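PDB 6OSU: D-alanyl-D-alanine carboxypeptidase (Penicillin binding protein) family protein from Francisella tularensis subsp. tularensis, which probably trims the terminal D-alanine from peptidoglycan precursor peptides, as a penicillin-binding serine carboxypeptidase of the S11 family. Local coordinates for residues K67-Y72 with D145-T150. Residues are numbered along the deposited sequence; the frame is centred on the assembly and turned at random.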
loop_
_atom_site.group_PDB
_atom_site.type_symbol
_atom_site.label_atom_id
_atom_site.label_comp_id
_atom_site.label_asym_id
_atom_site.label_seq_id
_atom_site.Cartn_x
_atom_site.Cartn_y
_atom_site.Cartn_z
ATOM N N LYS A 67 -3.389 12.922 4.597
ATOM C CA LYS A 67 -1.989 13.304 4.433
ATOM C C LYS A 67 -1.249 12.412 3.446
ATOM O O LYS A 67 -0.199 12.816 2.933
ATOM C CB LYS A 67 -1.269 13.278 5.783
ATOM C CG LYS A 67 -1.716 14.351 6.767
ATOM C CD LYS A 67 -0.796 14.387 7.977
ATOM C CE LYS A 67 -1.152 15.522 8.928
ATOM N NZ LYS A 67 -2.479 15.337 9.595
ATOM N N ILE A 68 -1.762 11.212 3.168
ATOM C CA ILE A 68 -1.120 10.361 2.171
ATOM C C ILE A 68 -1.238 10.985 0.790
ATOM O O ILE A 68 -0.279 10.982 0.007
ATOM C CB ILE A 68 -1.718 8.945 2.197
ATOM C CG1 ILE A 68 -1.503 8.296 3.564
ATOM C CG2 ILE A 68 -1.101 8.089 1.102
ATOM C CD1 ILE A 68 -2.175 6.953 3.699
ATOM N N MET A 69 -2.417 11.526 0.465
ATOM C CA MET A 69 -2.586 12.195 -0.820
ATOM C C MET A 69 -1.717 13.440 -0.906
ATOM O O MET A 69 -1.100 13.705 -1.946
ATOM C CB MET A 69 -4.053 12.556 -1.048
ATOM C CG MET A 69 -4.269 13.397 -2.297
ATOM S SD MET A 69 -3.722 12.540 -3.788
ATOM C CE MET A 69 -5.133 11.484 -4.108
ATOM N N THR A 70 -1.652 14.218 0.177
ATOM C CA THR A 70 -0.780 15.388 0.181
ATOM C C THR A 70 0.667 14.975 -0.045
ATOM O O THR A 70 1.371 15.558 -0.877
ATOM C CB THR A 70 -0.929 16.157 1.496
ATOM O OG1 THR A 70 -2.297 16.556 1.662
ATOM C CG2 THR A 70 -0.050 17.398 1.491
ATOM N N SER A 71 1.119 13.945 0.671
ATOM C CA SER A 71 2.465 13.426 0.454
ATOM C C SER A 71 2.618 12.848 -0.947
ATOM O O SER A 71 3.690 12.949 -1.555
ATOM C CB SER A 71 2.787 12.367 1.506
ATOM O OG SER A 71 4.072 11.815 1.282
ATOM N N TYR A 72 1.557 12.227 -1.471
ATOM C CA TYR A 72 1.589 11.699 -2.833
ATOM C C TYR A 72 1.896 12.804 -3.839
ATOM O O TYR A 72 2.737 12.637 -4.730
ATOM C CB TYR A 72 0.250 11.032 -3.154
ATOM C CG TYR A 72 0.170 10.344 -4.498
ATOM C CD1 TYR A 72 0.378 8.975 -4.609
ATOM C CD2 TYR A 72 -0.131 11.059 -5.655
ATOM C CE1 TYR A 72 0.300 8.337 -5.832
ATOM C CE2 TYR A 72 -0.213 10.431 -6.882
ATOM C CZ TYR A 72 0.003 9.071 -6.965
ATOM O OH TYR A 72 -0.075 8.445 -8.186
ATOM N N ASP A 145 -8.178 21.218 -4.274
ATOM C CA ASP A 145 -8.682 20.936 -5.617
ATOM C C ASP A 145 -7.730 20.028 -6.379
ATOM O O ASP A 145 -8.165 19.109 -7.085
ATOM C CB ASP A 145 -8.896 22.241 -6.385
ATOM C CG ASP A 145 -10.117 23.000 -5.917
ATOM O OD1 ASP A 145 -11.154 22.349 -5.654
ATOM O OD2 ASP A 145 -10.042 24.243 -5.811
ATOM N N LEU A 146 -6.425 20.268 -6.248
ATOM C CA LEU A 146 -5.450 19.386 -6.875
ATOM C C LEU A 146 -5.527 17.978 -6.292
ATOM O O LEU A 146 -5.404 16.987 -7.023
ATOM C CB LEU A 146 -4.049 19.964 -6.708
ATOM C CG LEU A 146 -2.919 19.125 -7.295
ATOM C CD1 LEU A 146 -2.981 19.128 -8.814
ATOM C CD2 LEU A 146 -1.593 19.646 -6.791
ATOM N N MET A 147 -5.731 17.871 -4.974
ATOM C CA MET A 147 -5.892 16.561 -4.352
ATOM C C MET A 147 -7.085 15.815 -4.933
ATOM O O MET A 147 -7.006 14.609 -5.191
ATOM C CB MET A 147 -6.059 16.705 -2.840
ATOM C CG MET A 147 -4.895 17.353 -2.127
ATOM S SD MET A 147 -5.287 17.623 -0.390
ATOM C CE MET A 147 -5.443 15.933 0.180
ATOM N N ASN A 148 -8.201 16.516 -5.142
ATOM C CA ASN A 148 -9.400 15.854 -5.648
ATOM C C ASN A 148 -9.264 15.482 -7.122
ATOM O O ASN A 148 -9.808 14.457 -7.551
ATOM C CB ASN A 148 -10.622 16.742 -5.411
ATOM C CG ASN A 148 -10.989 16.840 -3.937
ATOM O OD1 ASN A 148 -10.897 15.859 -3.200
ATOM N ND2 ASN A 148 -11.390 18.027 -3.502
ATOM N N GLN A 149 -8.545 16.288 -7.908
ATOM C CA GLN A 149 -8.259 15.911 -9.290
ATOM C C GLN A 149 -7.355 14.689 -9.343
ATOM O O GLN A 149 -7.591 13.760 -10.124
ATOM C CB GLN A 149 -7.606 17.071 -10.037
ATOM C CG GLN A 149 -8.492 18.273 -10.246
ATOM C CD GLN A 149 -7.711 19.461 -10.768
ATOM O OE1 GLN A 149 -8.000 20.607 -10.424
ATOM N NE2 GLN A 149 -6.707 19.192 -11.597
ATOM N N THR A 150 -6.299 14.686 -8.530
ATOM C CA THR A 150 -5.385 13.551 -8.503
ATOM C C THR A 150 -6.106 12.280 -8.071
ATOM O O THR A 150 -5.836 11.193 -8.596
ATOM C CB THR A 150 -4.208 13.853 -7.573
ATOM O OG1 THR A 150 -3.499 15.002 -8.058
ATOM C CG2 THR A 150 -3.251 12.671 -7.507
#
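Leu146 O is gripped twice by Thr150, a residue that also packs on Met69 and Tyr72 across the contact: the backbone N of Thr150 gives the usual helical bond, and Thr150 OG1 donates a second one of 2.9 Å. The two donors reach this oxygen from opposite faces of the carbonyl plane, with OG1 well above it. Tying the hydroxyl back to its own helix fixes the rotation of Thr150 and sets its methyl, CG2, anti to the backbone N (chi1 -61° for OG1), turned to helix 66-79. There CG2 lies 3.8 Å from Met69 SD and equally close to Tyr72 CE2, approaching that ring obliquely. The Tyr72 hydroxyl bonds elsewhere, to Ser185 OG.

One turn earlier, Met147 runs out nearly straight through chi2 and bends at its last torsion. Its methyl CE ends 3.7 Å from Met69 CG and 3.5 Å from Thr70 OG1, whose polar partner is Pro164 O. Met69, bent at both chi2 and chi3, runs antiparallel alongside Met147, and its own CE comes to 3.8 Å from Met147 O. The two sulfur-bearing chains thus pack flank to flank, with Phe161 touching both.

The axes of segments 67-72 and 145-150 cross at 90°, 10.1 Å apart at their closest, and the contact is made almost wholly by side chains, through van der Waals packing. Lys67, on the same helix as Met69, points away from helix 140-154; its NZ bonds to Ser64 OG and Asn126 OD1, and Lys278 lies beside it. This is the helical region of the penicillin-binding fold shared with the beta-lactamases, where helix 140-154 packs behind the helix carrying the lysine of the SxxK motif, the predicted proton acceptor.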